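Local coordinates for protein putative tryptophan halogenase (Xanthomonas campestris pv. campestris, PDB 6Y1W) that probably acts as a flavin-dependent halogenase of the tryptophan halogenase family, using FAD to halogenate an organic substrate, at residues S65-H70 with M159-H164; Q231-G236 with K331-L336; R242-D247 with L394-T399; L250-E255 with Q301-N306. All blocks are in the same frame, centred on the assembly; numbering follows the deposited sequence.

Contact 1 (S65-H70 with M159-H164); sequences SLVTFH and MNYAYH
V67, on the first turn of helix 65-73, faces the start of strand 162-166 where Y161 and Y163 flank A162; the nearest backbone approach is V67 CA to A162 CA at 6.7 Å. V67 meets both tyrosines, each at about a right angle. Its CG2 branch does most of the touching: it comes within 3.4 Å of the hydroxyl oxygen of Y163 (OH) and is 3.7 Å from the carbonyl oxygen Y161 O. With CG1 anti to V67's own backbone nitrogen (chi1 -176°), the second branch lies near both tyrosine hydroxyls, CG1 being 4.0 Å from Y163 OH and 4.1 Å from Y161 OH. One residue earlier, L66 approaches the Y163 ring obliquely, its CD2 4.0 Å from Y163 CD2.

The strand is the central one of a three-stranded antiparallel sheet, between 59-61 and 87-89. A162 pairs through its backbone with K89, the predicted active-site lysine, while L66 also touches I351, a predicted FAD-contacting residue, which puts the contact close to both predicted sites.

The polar ends are tied together. Both tyrosine hydroxyls hydrogen-bond to E77 OE2. A water donates to Y163 OH from 2.8 Å and bonds H70 ND1, at the same 2.8 Å, in the plane of the imidazole. The other ring nitrogen of H70, NE2, is bonded to Y170 OH, which leaves the imidazole held at both nitrogens. Between the tyrosines, Y163 CE1 meets the edge of the Y161 ring in plane. F80 meets the rings of H70 and Y163 edge-to-face.

Contact 2 (Q231-G236 with K331-L336); sequences QTLGVG and KNCVAL
L233 straddles two residues of the other segment with its forked tip. The CD1 branch points to C333 and stops 3.5 Å from C333 CB, a close approach of two carbons; the CD2 branch is turned to the aliphatic part of K331, more loosely, at 4.3 Å from K331 CD. Because CD1 continues the side chain in extended form (chi2 175°), it is the branch that reaches furthest toward the strand. C333 makes the contact with CB and not with its sulfur, for SG is farther from L233 CD1, at 4.3 Å. K331 runs out alongside the leucine with an extended stem. No hydrogen bond joins the segments, whose closest CA atoms, those of L233 and K331, are 8.6 Å apart.

G234, the first residue past helix 227-232 to leave helical angles, has positive phi (70°). It turns the chain directly after L233. The helix itself also touches the strand, L228 at C333 and I229 at A335. Strand 333-335 runs parallel to 217-220 in the eight-stranded mixed sheet, and this packing of a helix end against a sheet strand is consistent with the Rossmann-type FAD-binding module expected of flavin-dependent halogenases.

Contact 3 (R242-D247 with L394-T399); sequences RWLFAD and LHYHAT
Y396 OH, hydrogen-bonded to E344 OE1, is the polar tip of a tyrosine that reaches from the last turn of helix 371-397 across to L244 and A246. The nearest CA atoms are those of L244 and Y396, 7.9 Å apart, and these two side chains meet at about a right angle. L244 touches with one branch: CD2 lies 3.8 Å from Y396 CD2 and 4.2 Å from Y396 CE2, an oblique approach to the ring. That branch is the one left to the side when CD1 extends the chain (chi2 171°). Farther along the tyrosine, A246 CB is 4.4 Å from Y396 OH, a loose contact.

The loop 242-247 runs between strand 237-239 and strand 248-254, the latter part of a seven-stranded mixed sheet, so the contact ties the approach to that sheet to the end of the long helix. L244 also rests on V392 and I393, and W243 on R389 and I393, which extends the loop's hold along the same helix. The last turn of that helix is closed at L394 O, which accepts a backbone bond from A398 N at 3.0 Å and a weak one from H397 N at 3.3 Å.

Helix 405-412 joins the packing around the tyrosine: F406 and C410 touch both Y396 and F245. Next to Y396 along the helix, H395 stacks on F94, and H395 NE2 is hydrogen-bonded to OE2 of E347, a residue predicted to bind L-tryptophan.

Contact 4 (L250-E255 with Q301-N306); sequences LAVQTE and QVLEHN
L303 leaves helix 296-306 toward the strand, and its atoms come progressively closer to L250 and V252. CB itself makes no contact with 250-255. CG, set anti to the backbone nitrogen (chi1 177°), comes to 4.4 Å from V252 CG1. From there the chain divides. With CD1 turned aside (chi2 63°), CD2 falls roughly anti to CA and carries the contact: L303 CD2 lies 3.8 Å from the backbone oxygen L250 O. The same L303 CD2 is 4.0 Å from V252 CG1 and 4.2 Å from L250 CB. The second methyl, CD1, stays further from the strand. The side chains of V252 and L303 run antiparallel alongside one another, so that the leucine tip lies beside the valine methyl instead of meeting it end to end. L250 and V252, two residues apart, turn toward the helix, and A251 between them turns away.

Within 301-306, V302 O is gripped from opposite faces of its plane, by N306 N at 3.2 Å and by N306 ND2 at 2.8 Å, the latter nearly straight (170°).

I287 of strand 283-289 touches both L303 and V302. Helix 296-306 thus packs on the seven-stranded mixed sheet through strand 248-254, beside the butanediol pocket lined by V302 and I287.

Contact 1 is the one nearest the predicted catalytic centre: its Y163 side chain is about 6 Å from that of K89, and its L66 side chain about 4 Å from that of I351. In contact 3 the Y396 side chain is about 9 Å from that of E347, the predicted L-tryptophan-binding residue, to which neighbouring H395 is hydrogen-bonded. Contacts 2 and 4 lie away from the predicted sites, their centres 36 Å apart, although V302 of contact 4 lines a butanediol pocket. Along the chain, contact 4 is nested within the loops closed by contacts 2 and 3, which cross. Contacts 3 and 4 have the closest centres, 22 Å apart, and their segments adjoin in the sequence.

Contact 1 (S65-H70 with M159-H164)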
# COMPACT_ATOMS: atom_id res chain seq x y z
N SER A 65 0.83 14.07 -7.73
CA SER A 65 2.14 13.80 -7.14
C SER A 65 3.12 14.95 -7.34
O SER A 65 4.06 15.10 -6.55
CB SER A 65 2.69 12.49 -7.70
OG SER A 65 2.82 12.58 -9.12
N LEU A 66 2.97 15.76 -8.40
CA LEU A 66 3.93 16.84 -8.59
C LEU A 66 3.77 17.90 -7.50
O LEU A 66 4.73 18.60 -7.19
CB LEU A 66 3.79 17.51 -9.96
CG LEU A 66 4.98 18.38 -10.38
CD1 LEU A 66 6.25 17.56 -10.61
CD2 LEU A 66 4.68 19.16 -11.66
N VAL A 67 2.56 18.06 -6.96
CA VAL A 67 2.38 18.99 -5.84
C VAL A 67 3.25 18.55 -4.67
O VAL A 67 3.92 19.37 -4.02
CB VAL A 67 0.90 19.07 -5.44
CG1 VAL A 67 0.69 20.12 -4.34
CG2 VAL A 67 0.02 19.40 -6.63
N THR A 68 3.24 17.26 -4.39
CA THR A 68 4.12 16.73 -3.35
C THR A 68 5.59 16.92 -3.68
O THR A 68 6.38 17.26 -2.80
CB THR A 68 3.79 15.25 -3.14
OG1 THR A 68 2.42 15.15 -2.74
CG2 THR A 68 4.69 14.64 -2.05
N PHE A 69 6.00 16.66 -4.93
CA PHE A 69 7.40 16.88 -5.32
C PHE A 69 7.87 18.29 -4.95
O PHE A 69 8.98 18.48 -4.41
CB PHE A 69 7.53 16.67 -6.85
CG PHE A 69 8.97 16.59 -7.37
CD1 PHE A 69 9.83 15.59 -6.93
CD2 PHE A 69 9.42 17.50 -8.33
CE1 PHE A 69 11.14 15.48 -7.47
CE2 PHE A 69 10.74 17.43 -8.86
CZ PHE A 69 11.58 16.42 -8.44
N HIS A 70 7.05 19.30 -5.23
CA HIS A 70 7.47 20.66 -4.94
C HIS A 70 7.49 20.92 -3.44
O HIS A 70 8.33 21.70 -2.98
CB HIS A 70 6.57 21.65 -5.69
CG HIS A 70 6.82 21.61 -7.15
ND1 HIS A 70 6.01 22.25 -8.08
CD2 HIS A 70 7.82 21.03 -7.86
CE1 HIS A 70 6.50 22.04 -9.29
NE2 HIS A 70 7.60 21.31 -9.19
N MET A 159 -9.45 20.37 -2.11
CA MET A 159 -9.50 20.28 -3.57
C MET A 159 -8.27 19.52 -4.03
O MET A 159 -7.14 19.90 -3.68
CB MET A 159 -9.53 21.68 -4.20
CG MET A 159 -10.92 22.28 -4.42
SD MET A 159 -11.82 21.48 -5.76
CE MET A 159 -10.45 21.21 -6.81
N ASN A 160 -8.46 18.43 -4.78
CA ASN A 160 -7.36 17.67 -5.34
C ASN A 160 -7.09 18.12 -6.76
O ASN A 160 -8.03 18.22 -7.56
CB ASN A 160 -7.71 16.18 -5.30
CG ASN A 160 -7.83 15.68 -3.87
OD1 ASN A 160 -6.82 15.46 -3.22
ND2 ASN A 160 -9.06 15.60 -3.36
N TYR A 161 -5.82 18.41 -7.08
CA TYR A 161 -5.54 19.09 -8.35
C TYR A 161 -4.09 18.86 -8.75
O TYR A 161 -3.26 18.38 -7.97
CB TYR A 161 -5.79 20.62 -8.24
CG TYR A 161 -4.80 21.30 -7.32
CD1 TYR A 161 -5.06 21.43 -5.94
CD2 TYR A 161 -3.61 21.83 -7.82
CE1 TYR A 161 -4.12 21.99 -5.10
CE2 TYR A 161 -2.67 22.42 -6.96
CZ TYR A 161 -2.96 22.51 -5.61
OH TYR A 161 -2.05 23.08 -4.73
N ALA A 162 -3.80 19.21 -10.02
CA ALA A 162 -2.43 19.27 -10.51
C ALA A 162 -2.35 20.44 -11.51
O ALA A 162 -3.12 21.40 -11.36
CB ALA A 162 -2.01 17.95 -11.15
N TYR A 163 -1.48 20.35 -12.52
CA TYR A 163 -1.18 21.52 -13.36
C TYR A 163 -1.15 21.16 -14.84
O TYR A 163 -0.82 20.04 -15.23
CB TYR A 163 0.21 22.09 -13.04
CG TYR A 163 0.49 22.20 -11.55
CD1 TYR A 163 -0.08 23.21 -10.81
CD2 TYR A 163 1.34 21.29 -10.93
CE1 TYR A 163 0.18 23.33 -9.43
CE2 TYR A 163 1.61 21.38 -9.55
CZ TYR A 163 1.05 22.42 -8.83
OH TYR A 163 1.36 22.45 -7.48
N HIS A 164 -1.42 22.17 -15.66
CA HIS A 164 -1.00 22.19 -17.05
C HIS A 164 0.19 23.14 -17.10
O HIS A 164 0.09 24.25 -16.58
CB HIS A 164 -2.13 22.72 -17.94
CG HIS A 164 -3.42 21.94 -17.81
ND1 HIS A 164 -4.55 22.48 -17.21
CD2 HIS A 164 -3.74 20.66 -18.15
CE1 HIS A 164 -5.53 21.58 -17.24
NE2 HIS A 164 -5.06 20.47 -17.79
O HOH W 1 3.88 23.36 -6.72

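Contact 2 (Q231-G236 with K331-L336)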
# COMPACT_ATOMS: atom_id res chain seq x y z
N GLN A 231 22.51 2.09 -25.29
CA GLN A 231 23.58 1.94 -26.27
C GLN A 231 24.85 1.38 -25.64
O GLN A 231 25.60 0.66 -26.31
CB GLN A 231 23.88 3.27 -26.93
CG GLN A 231 22.65 3.84 -27.68
CD GLN A 231 22.97 4.98 -28.61
OE1 GLN A 231 24.03 5.03 -29.22
NE2 GLN A 231 22.03 5.91 -28.75
N THR A 232 25.10 1.67 -24.37
CA THR A 232 26.32 1.22 -23.69
C THR A 232 26.08 -0.07 -22.91
O THR A 232 26.75 -1.08 -23.15
CB THR A 232 26.85 2.31 -22.73
OG1 THR A 232 27.11 3.51 -23.45
CG2 THR A 232 28.16 1.84 -22.06
N LEU A 233 25.11 -0.07 -22.00
CA LEU A 233 24.91 -1.24 -21.16
C LEU A 233 24.00 -2.30 -21.77
O LEU A 233 23.89 -3.40 -21.21
CB LEU A 233 24.38 -0.79 -19.80
CG LEU A 233 25.33 0.13 -19.02
CD1 LEU A 233 24.69 0.63 -17.75
CD2 LEU A 233 26.62 -0.62 -18.66
N GLY A 234 23.31 -1.99 -22.87
CA GLY A 234 22.57 -3.03 -23.58
C GLY A 234 21.35 -3.58 -22.88
O GLY A 234 20.98 -4.73 -23.11
N VAL A 235 20.71 -2.80 -22.00
CA VAL A 235 19.50 -3.26 -21.33
C VAL A 235 18.37 -3.13 -22.34
O VAL A 235 18.16 -2.05 -22.90
CB VAL A 235 19.22 -2.44 -20.07
CG1 VAL A 235 17.97 -2.95 -19.39
CG2 VAL A 235 20.44 -2.43 -19.11
N GLY A 236 17.71 -4.23 -22.64
CA GLY A 236 16.60 -4.19 -23.57
C GLY A 236 15.34 -3.67 -22.91
O GLY A 236 15.31 -3.36 -21.71
N LYS A 331 24.00 -1.82 -13.02
CA LYS A 331 25.34 -1.44 -12.57
C LYS A 331 25.27 -0.06 -11.91
O LYS A 331 24.52 0.11 -10.95
CB LYS A 331 26.34 -1.47 -13.72
CG LYS A 331 26.40 -2.86 -14.44
CD LYS A 331 27.66 -3.02 -15.31
CE LYS A 331 27.76 -4.45 -15.86
NZ LYS A 331 27.36 -5.41 -14.82
N ASN A 332 26.03 0.92 -12.39
CA ASN A 332 26.03 2.25 -11.77
C ASN A 332 25.28 3.28 -12.62
O ASN A 332 25.61 4.47 -12.60
CB ASN A 332 27.45 2.75 -11.48
CG ASN A 332 28.28 2.98 -12.74
OD1 ASN A 332 28.06 2.39 -13.79
ND2 ASN A 332 29.24 3.89 -12.65
N CYS A 333 24.23 2.84 -13.31
CA CYS A 333 23.43 3.69 -14.18
C CYS A 333 21.94 3.55 -13.82
O CYS A 333 21.43 2.43 -13.71
CB CYS A 333 23.65 3.29 -15.65
SG CYS A 333 22.64 4.26 -16.80
N VAL A 334 21.27 4.68 -13.61
CA VAL A 334 19.82 4.70 -13.38
C VAL A 334 19.19 5.45 -14.54
O VAL A 334 19.52 6.62 -14.78
CB VAL A 334 19.45 5.34 -12.03
CG1 VAL A 334 17.95 5.39 -11.86
CG2 VAL A 334 20.06 4.56 -10.85
N ALA A 335 18.27 4.78 -15.26
CA ALA A 335 17.55 5.48 -16.33
C ALA A 335 16.30 6.18 -15.79
O ALA A 335 15.59 5.65 -14.93
CB ALA A 335 17.15 4.50 -17.44
N LEU A 336 16.03 7.37 -16.34
CA LEU A 336 14.83 8.14 -15.99
C LEU A 336 14.14 8.66 -17.24
O LEU A 336 14.77 8.87 -18.27
CB LEU A 336 15.23 9.34 -15.12
CG LEU A 336 15.89 9.04 -13.79
CD1 LEU A 336 16.52 10.31 -13.18
CD2 LEU A 336 14.86 8.42 -12.80

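Contact 3 (R242-D247 with L394-T399)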
# COMPACT_ATOMS: atom_id res chain seq x y z
N ARG A 242 1.72 -5.20 -28.41
CA ARG A 242 0.60 -6.13 -28.57
C ARG A 242 -0.68 -5.63 -27.91
O ARG A 242 -1.77 -6.07 -28.28
CB ARG A 242 0.93 -7.54 -27.99
CG ARG A 242 1.04 -7.63 -26.44
CD ARG A 242 1.43 -9.06 -25.95
NE ARG A 242 2.52 -9.64 -26.73
CZ ARG A 242 2.40 -10.68 -27.57
NH1 ARG A 242 3.45 -11.13 -28.23
NH2 ARG A 242 1.22 -11.26 -27.75
N TRP A 243 -0.57 -4.71 -26.93
CA TRP A 243 -1.74 -4.18 -26.24
C TRP A 243 -2.03 -2.72 -26.56
O TRP A 243 -3.15 -2.26 -26.33
CB TRP A 243 -1.58 -4.27 -24.72
CG TRP A 243 -1.40 -5.69 -24.22
CD1 TRP A 243 -2.26 -6.74 -24.41
CD2 TRP A 243 -0.31 -6.19 -23.44
NE1 TRP A 243 -1.76 -7.88 -23.78
CE2 TRP A 243 -0.56 -7.56 -23.18
CE3 TRP A 243 0.86 -5.60 -22.93
CZ2 TRP A 243 0.32 -8.36 -22.44
CZ3 TRP A 243 1.75 -6.41 -22.17
CH2 TRP A 243 1.45 -7.78 -21.94
N LEU A 244 -1.02 -1.97 -27.00
CA LEU A 244 -1.12 -0.52 -27.13
C LEU A 244 -0.57 -0.17 -28.50
O LEU A 244 0.62 -0.35 -28.76
CB LEU A 244 -0.32 0.17 -26.01
CG LEU A 244 -0.95 -0.02 -24.62
CD1 LEU A 244 0.05 0.52 -23.56
CD2 LEU A 244 -2.32 0.70 -24.57
N PHE A 245 -1.45 0.33 -29.38
CA PHE A 245 -1.11 0.44 -30.80
C PHE A 245 -0.56 1.80 -31.23
O PHE A 245 -0.01 1.91 -32.33
CB PHE A 245 -2.35 0.13 -31.68
CG PHE A 245 -3.05 -1.16 -31.31
CD1 PHE A 245 -2.38 -2.21 -30.69
CD2 PHE A 245 -4.41 -1.30 -31.58
CE1 PHE A 245 -3.07 -3.40 -30.35
CE2 PHE A 245 -5.08 -2.47 -31.24
CZ PHE A 245 -4.42 -3.51 -30.64
N ALA A 246 -0.73 2.85 -30.43
CA ALA A 246 -0.22 4.16 -30.83
C ALA A 246 1.30 4.19 -30.87
O ALA A 246 1.98 3.58 -30.04
CB ALA A 246 -0.73 5.21 -29.84
N ASP A 247 1.84 4.90 -31.86
CA ASP A 247 3.29 4.99 -32.01
C ASP A 247 3.70 6.31 -32.64
O ASP A 247 4.90 6.50 -32.89
CB ASP A 247 3.81 3.82 -32.86
CG ASP A 247 3.26 3.83 -34.29
OD1 ASP A 247 2.55 4.77 -34.70
OD2 ASP A 247 3.52 2.86 -35.04
N LEU A 394 -6.74 -0.32 -20.27
CA LEU A 394 -8.16 -0.25 -19.96
C LEU A 394 -8.89 0.77 -20.84
O LEU A 394 -10.01 0.50 -21.31
CB LEU A 394 -8.31 0.10 -18.49
CG LEU A 394 -9.70 0.47 -18.04
CD1 LEU A 394 -10.71 -0.69 -18.19
CD2 LEU A 394 -9.66 0.94 -16.60
N HIS A 395 -8.27 1.92 -21.10
CA HIS A 395 -8.95 2.95 -21.89
C HIS A 395 -9.28 2.47 -23.30
O HIS A 395 -10.31 2.88 -23.85
CB HIS A 395 -8.07 4.20 -21.95
CG HIS A 395 -8.29 5.14 -20.79
ND1 HIS A 395 -9.52 5.73 -20.54
CD2 HIS A 395 -7.44 5.59 -19.83
CE1 HIS A 395 -9.41 6.51 -19.47
NE2 HIS A 395 -8.17 6.45 -19.03
N TYR A 396 -8.42 1.65 -23.90
CA TYR A 396 -8.65 1.16 -25.25
C TYR A 396 -9.53 -0.08 -25.27
O TYR A 396 -10.30 -0.26 -26.23
CB TYR A 396 -7.31 0.83 -25.93
CG TYR A 396 -6.57 2.07 -26.35
CD1 TYR A 396 -6.93 2.76 -27.49
CD2 TYR A 396 -5.48 2.56 -25.60
CE1 TYR A 396 -6.25 3.89 -27.91
CE2 TYR A 396 -4.81 3.72 -26.02
CZ TYR A 396 -5.19 4.36 -27.18
OH TYR A 396 -4.55 5.48 -27.64
N HIS A 397 -9.44 -0.93 -24.25
CA HIS A 397 -10.13 -2.22 -24.27
C HIS A 397 -11.58 -2.12 -23.83
O HIS A 397 -12.43 -2.86 -24.34
CB HIS A 397 -9.41 -3.24 -23.37
CG HIS A 397 -9.87 -4.66 -23.55
ND1 HIS A 397 -9.80 -5.31 -24.76
CD2 HIS A 397 -10.36 -5.56 -22.66
CE1 HIS A 397 -10.22 -6.57 -24.61
NE2 HIS A 397 -10.57 -6.74 -23.34
N ALA A 398 -11.87 -1.24 -22.87
CA ALA A 398 -13.24 -1.06 -22.38
C ALA A 398 -13.95 -0.07 -23.30
O ALA A 398 -13.89 1.14 -23.12
CB ALA A 398 -13.23 -0.59 -20.93
N THR A 399 -14.62 -0.58 -24.35
CA THR A 399 -15.27 0.33 -25.28
C THR A 399 -16.43 -0.40 -25.93
O THR A 399 -16.36 -1.62 -26.13
CB THR A 399 -14.33 0.88 -26.37
OG1 THR A 399 -15.08 1.77 -27.21
CG2 THR A 399 -13.72 -0.25 -27.24

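Contact 4 (L250-E255 with Q301-N306)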
# COMPACT_ATOMS: atom_id res chain seq x y z
N LEU A 250 1.33 14.09 -33.66
CA LEU A 250 1.57 15.41 -34.24
C LEU A 250 1.13 16.43 -33.21
O LEU A 250 0.03 16.30 -32.68
CB LEU A 250 0.73 15.64 -35.51
CG LEU A 250 1.22 15.04 -36.81
CD1 LEU A 250 0.08 15.02 -37.85
CD2 LEU A 250 2.45 15.82 -37.31
N ALA A 251 1.96 17.45 -32.94
CA ALA A 251 1.64 18.40 -31.87
C ALA A 251 1.67 19.82 -32.41
O ALA A 251 2.49 20.15 -33.27
CB ALA A 251 2.60 18.25 -30.69
N VAL A 252 0.78 20.67 -31.90
CA VAL A 252 0.72 22.06 -32.38
C VAL A 252 0.10 22.93 -31.29
O VAL A 252 -0.86 22.52 -30.63
CB VAL A 252 -0.10 22.16 -33.69
CG1 VAL A 252 -1.59 21.81 -33.44
CG2 VAL A 252 0.03 23.59 -34.30
N GLN A 253 0.61 24.16 -31.15
CA GLN A 253 0.04 25.11 -30.22
C GLN A 253 -0.93 26.03 -30.95
O GLN A 253 -0.76 26.34 -32.13
CB GLN A 253 1.16 25.93 -29.53
CG GLN A 253 2.26 25.07 -28.87
CD GLN A 253 1.74 24.10 -27.75
OE1 GLN A 253 1.35 24.54 -26.66
NE2 GLN A 253 1.75 22.79 -28.03
N THR A 254 -1.97 26.44 -30.25
CA THR A 254 -2.93 27.37 -30.84
C THR A 254 -3.16 28.52 -29.89
O THR A 254 -2.94 28.41 -28.68
CB THR A 254 -4.29 26.71 -31.17
OG1 THR A 254 -4.79 26.01 -30.01
CG2 THR A 254 -4.16 25.75 -32.37
N GLU A 255 -3.66 29.64 -30.42
CA GLU A 255 -4.02 30.70 -29.49
C GLU A 255 -5.24 30.32 -28.66
O GLU A 255 -6.09 29.50 -29.06
CB GLU A 255 -4.27 32.03 -30.25
CG GLU A 255 -5.43 31.97 -31.11
CD GLU A 255 -5.45 33.09 -32.18
OE1 GLU A 255 -4.76 34.15 -32.04
OE2 GLU A 255 -6.18 32.89 -33.16
N GLN A 301 -5.02 15.98 -40.91
CA GLN A 301 -6.35 16.49 -41.26
C GLN A 301 -7.30 16.45 -40.08
O GLN A 301 -8.07 17.39 -39.83
CB GLN A 301 -6.95 15.68 -42.41
CG GLN A 301 -6.36 15.91 -43.76
CD GLN A 301 -6.92 14.92 -44.78
OE1 GLN A 301 -6.17 14.18 -45.43
NE2 GLN A 301 -8.24 14.88 -44.92
N VAL A 302 -7.31 15.33 -39.36
CA VAL A 302 -8.20 15.22 -38.20
C VAL A 302 -7.83 16.28 -37.16
O VAL A 302 -8.69 16.94 -36.59
CB VAL A 302 -8.13 13.81 -37.60
CG1 VAL A 302 -8.82 13.76 -36.25
CG2 VAL A 302 -8.74 12.81 -38.55
N LEU A 303 -6.54 16.41 -36.87
CA LEU A 303 -6.12 17.41 -35.89
C LEU A 303 -6.56 18.80 -36.32
O LEU A 303 -7.17 19.54 -35.54
CB LEU A 303 -4.62 17.34 -35.70
CG LEU A 303 -4.05 18.38 -34.75
CD1 LEU A 303 -4.65 18.12 -33.37
CD2 LEU A 303 -2.57 18.17 -34.76
N GLU A 304 -6.26 19.17 -37.57
CA GLU A 304 -6.65 20.49 -38.07
C GLU A 304 -8.15 20.72 -37.91
O GLU A 304 -8.59 21.80 -37.47
CB GLU A 304 -6.25 20.62 -39.54
CG GLU A 304 -6.82 21.88 -40.19
CD GLU A 304 -6.15 23.12 -39.68
OE1 GLU A 304 -5.00 23.00 -39.19
OE2 GLU A 304 -6.75 24.22 -39.77
N HIS A 305 -8.96 19.69 -38.22
CA HIS A 305 -10.40 19.83 -38.15
C HIS A 305 -10.87 20.14 -36.73
O HIS A 305 -11.86 20.85 -36.55
CB HIS A 305 -11.07 18.56 -38.68
CG HIS A 305 -12.56 18.54 -38.51
ND1 HIS A 305 -13.42 19.25 -39.33
CD2 HIS A 305 -13.35 17.85 -37.65
CE1 HIS A 305 -14.67 19.01 -38.96
NE2 HIS A 305 -14.65 18.17 -37.94
N ASN A 306 -10.14 19.66 -35.72
CA ASN A 306 -10.57 19.85 -34.35
C ASN A 306 -9.95 21.06 -33.67
O ASN A 306 -10.36 21.37 -32.54
CB ASN A 306 -10.21 18.60 -33.51
CG ASN A 306 -11.17 17.43 -33.79
OD1 ASN A 306 -12.16 17.26 -33.09
ND2 ASN A 306 -10.92 16.69 -34.87